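Long-range contact in ganglioside-induced differentiation-associated protein 2 (PDB 4UML), which is of uncertain molecular function, is linked to spinocerebellar ataxia, and carries a macro domain, a fold that in relatives often binds ADP-ribose: residues 74-82 with 102-110. Numbering follows the deposited sequence.
Sequences NTSNESLTD and LQKLKGCRT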
loop_
_atom_site.group_PDB
_atom_site.type_symbol
_atom_site.label_atom_id
_atom_site.label_comp_id
_atom_site.label_asym_id
_atom_site.label_seq_id
_atom_site.Cartn_x
_atom_site.Cartn_y
_atom_site.Cartn_z
ATOM N N ASN A 74 -2.883 -3.593 5.309
ATOM C CA ASN A 74 -4.224 -4.105 5.382
ATOM C C ASN A 74 -5.152 -2.904 5.276
ATOM O O ASN A 74 -4.838 -1.811 5.760
ATOM C CB ASN A 74 -4.449 -4.839 6.697
ATOM C CG ASN A 74 -5.882 -5.395 6.814
ATOM O OD1 ASN A 74 -6.438 -5.851 5.845
ATOM N ND2 ASN A 74 -6.478 -5.283 7.984
ATOM N N THR A 75 -6.224 -3.077 4.522
ATOM C CA THR A 75 -7.247 -2.054 4.373
ATOM C C THR A 75 -8.534 -2.565 5.004
ATOM O O THR A 75 -8.906 -3.738 4.795
ATOM C CB THR A 75 -7.404 -1.591 2.919
ATOM O OG1 THR A 75 -8.174 -0.391 2.890
ATOM C CG2 THR A 75 -8.038 -2.651 2.002
ATOM N N SER A 76 -9.198 -1.707 5.787
ATOM C CA SER A 76 -10.258 -2.191 6.683
ATOM C C SER A 76 -11.367 -1.165 6.927
ATOM O O SER A 76 -11.510 -0.204 6.167
ATOM C CB SER A 76 -9.615 -2.644 7.981
ATOM O OG SER A 76 -10.435 -3.528 8.714
ATOM N N ASN A 77 -12.161 -1.390 7.973
ATOM C CA ASN A 77 -13.154 -0.413 8.400
ATOM C C ASN A 77 -12.738 0.131 9.735
ATOM O O ASN A 77 -11.706 -0.286 10.297
ATOM C CB ASN A 77 -14.574 -1.017 8.435
ATOM C CG ASN A 77 -14.709 -2.195 9.384
ATOM O OD1 ASN A 77 -13.814 -2.535 10.173
ATOM N ND2 ASN A 77 -15.837 -2.847 9.286
ATOM N N GLU A 78 -13.555 1.023 10.291
ATOM C CA GLU A 78 -13.135 1.774 11.462
ATOM C C GLU A 78 -13.020 0.859 12.680
ATOM O O GLU A 78 -12.269 1.138 13.604
ATOM C CB GLU A 78 -14.084 2.955 11.725
ATOM C CG GLU A 78 -14.170 3.971 10.577
ATOM C CD GLU A 78 -14.948 3.491 9.319
ATOM O OE1 GLU A 78 -15.436 2.321 9.266
ATOM O OE2 GLU A 78 -15.052 4.293 8.349
ATOM N N SER A 79 -13.736 -0.257 12.678
ATOM C CA SER A 79 -13.639 -1.200 13.791
ATOM C C SER A 79 -12.564 -2.286 13.570
ATOM O O SER A 79 -12.331 -3.130 14.447
ATOM C CB SER A 79 -15.009 -1.841 14.053
ATOM O OG SER A 79 -15.560 -2.414 12.885
ATOM N N LEU A 80 -11.909 -2.255 12.406
ATOM C CA LEU A 80 -10.900 -3.257 12.040
ATOM C C LEU A 80 -11.473 -4.666 11.982
ATOM O O LEU A 80 -10.837 -5.623 12.423
ATOM C CB LEU A 80 -9.690 -3.195 12.971
ATOM C CG LEU A 80 -8.943 -1.857 12.908
ATOM C CD1 LEU A 80 -7.744 -1.828 13.848
ATOM C CD2 LEU A 80 -8.513 -1.546 11.487
ATOM N N THR A 81 -12.671 -4.777 11.418
ATOM C CA THR A 81 -13.334 -6.066 11.285
ATOM C C THR A 81 -13.814 -6.293 9.877
ATOM O O THR A 81 -14.543 -7.246 9.627
ATOM C CB THR A 81 -14.564 -6.142 12.216
ATOM O OG1 THR A 81 -15.515 -5.140 11.819
ATOM C CG2 THR A 81 -14.163 -5.899 13.642
ATOM N N ASP A 82 -13.399 -5.444 8.940
ATOM C CA ASP A 82 -13.943 -5.503 7.587
ATOM C C ASP A 82 -13.602 -6.812 6.920
ATOM O O ASP A 82 -12.470 -7.290 7.025
ATOM C CB ASP A 82 -13.387 -4.362 6.739
ATOM C CG ASP A 82 -14.163 -4.134 5.489
ATOM O OD1 ASP A 82 -15.390 -4.010 5.611
ATOM O OD2 ASP A 82 -13.580 -4.019 4.385
ATOM N N LEU A 102 -4.902 -6.655 17.757
ATOM C CA LEU A 102 -5.893 -5.867 17.085
ATOM C C LEU A 102 -6.901 -5.198 18.077
ATOM O O LEU A 102 -7.218 -4.015 17.943
ATOM C CB LEU A 102 -6.577 -6.779 16.075
ATOM C CG LEU A 102 -6.964 -6.298 14.686
ATOM C CD1 LEU A 102 -5.898 -5.454 13.993
ATOM C CD2 LEU A 102 -7.292 -7.526 13.843
ATOM N N GLN A 103 -7.365 -5.939 19.087
ATOM C CA GLN A 103 -8.264 -5.364 20.083
ATOM C C GLN A 103 -7.553 -4.269 20.827
ATOM O O GLN A 103 -8.145 -3.221 21.066
ATOM C CB GLN A 103 -8.782 -6.402 21.101
ATOM C CG GLN A 103 -9.517 -7.623 20.541
ATOM C CD GLN A 103 -10.511 -7.320 19.424
ATOM O OE1 GLN A 103 -10.248 -6.522 18.524
ATOM N NE2 GLN A 103 -11.653 -7.990 19.465
ATOM N N LYS A 104 -6.287 -4.486 21.182
ATOM C CA LYS A 104 -5.527 -3.445 21.852
ATOM C C LYS A 104 -5.649 -2.089 21.134
ATOM O O LYS A 104 -5.687 -1.048 21.792
ATOM C CB LYS A 104 -4.051 -3.835 22.033
ATOM C CG LYS A 104 -3.770 -4.790 23.201
ATOM C CD LYS A 104 -2.282 -5.132 23.336
ATOM C CE LYS A 104 -2.056 -6.514 23.945
ATOM N N LEU A 105 -5.722 -2.086 19.798
ATOM C CA LEU A 105 -5.731 -0.824 19.042
ATOM C C LEU A 105 -7.019 -0.017 19.223
ATOM O O LEU A 105 -6.983 1.188 19.047
ATOM C CB LEU A 105 -5.510 -1.074 17.536
ATOM C CG LEU A 105 -4.221 -1.787 17.099
ATOM C CD1 LEU A 105 -4.258 -1.957 15.592
ATOM C CD2 LEU A 105 -2.996 -0.989 17.501
ATOM N N LYS A 106 -8.137 -0.692 19.519
ATOM C CA LYS A 106 -9.494 -0.076 19.647
ATOM C C LYS A 106 -9.899 0.776 18.415
ATOM O O LYS A 106 -10.076 2.003 18.497
ATOM C CB LYS A 106 -9.609 0.731 20.946
ATOM C CG LYS A 106 -9.510 -0.117 22.229
ATOM C CD LYS A 106 -8.550 0.500 23.259
ATOM C CE LYS A 106 -8.246 -0.435 24.436
ATOM N N GLY A 107 -10.037 0.099 17.280
ATOM C CA GLY A 107 -10.329 0.738 16.006
ATOM C C GLY A 107 -9.203 1.563 15.360
ATOM O O GLY A 107 -8.113 1.729 15.897
ATOM N N CYS A 108 -9.547 2.098 14.201
ATOM C CA CYS A 108 -8.701 2.956 13.395
ATOM C C CYS A 108 -9.626 3.909 12.633
ATOM O O CYS A 108 -10.618 3.487 12.059
ATOM C CB CYS A 108 -7.876 2.112 12.417
ATOM S SG CYS A 108 -6.749 3.070 11.387
ATOM N N ARG A 109 -9.341 5.199 12.686
ATOM C CA ARG A 109 -10.195 6.180 12.026
ATOM C C ARG A 109 -9.874 6.228 10.552
ATOM O O ARG A 109 -8.771 5.895 10.130
ATOM C CB ARG A 109 -10.002 7.556 12.673
ATOM C CG ARG A 109 -10.448 7.583 14.143
ATOM C CD ARG A 109 -10.054 8.863 14.880
ATOM N NE ARG A 109 -8.660 8.836 15.342
ATOM N N THR A 110 -10.862 6.632 9.776
ATOM C CA THR A 110 -10.703 6.878 8.362
ATOM C C THR A 110 -9.491 7.773 8.123
ATOM O O THR A 110 -9.375 8.825 8.722
ATOM C CB THR A 110 -11.982 7.555 7.818
ATOM O OG1 THR A 110 -13.123 6.878 8.377
ATOM C CG2 THR A 110 -12.018 7.487 6.304
#
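L80 is the apolar plug of this contact. Its CD1 reaches L105 CD1 at 3.9 Å, the two side chains crossing at about a right angle, and also meets CD1 of L102. The other methyl, CD2, lies 3.8 Å from C108 CB. CG of L80 stands anti to its own carbonyl carbon (chi1 -62°), which aims the fork into the bend between helix 97-105 and the chain after it. This is the tight part, and L80 is buried.

Beside it the backbones join. C108 N donates to E78 O at 2.9 Å, with a fairly straight N-H...O angle of 163°. A CA-H...O contact runs the other way, from E78 CA to C108 O at 3.1 Å. G107 packs against E78 O, and a side chain at this glycine would clash with that oxygen. The positive phi of K106 and G107 turns the chain out of the helix.

The looser side is polar. E78 bends at chi2 (73°), and its OE2 accepts a weak bond from T110 OG1 at 3.2 Å. Its stronger partner is R175, which forms a salt bridge with OE1. An alanine in place of E78 would probably leave R175 without this carboxylate and T110 OG1 without its weak acceptor. N77 to L80 form a type I beta turn. The side chain of N77 reaches past it, and OD1 accepts from T81 N, just after the turn, at 2.8 Å. The hydroxyls of the exposed S79 and T81 also pair across the end of the turn.

The contact thus ties the loop after strand 71-75 to the C-terminal end of helix 97-105 in the macro domain. V130, just past strand 125-129, touches E78 and C108. L102 also packs on F91 of helix 85-94 and on H128 of strand 125-129.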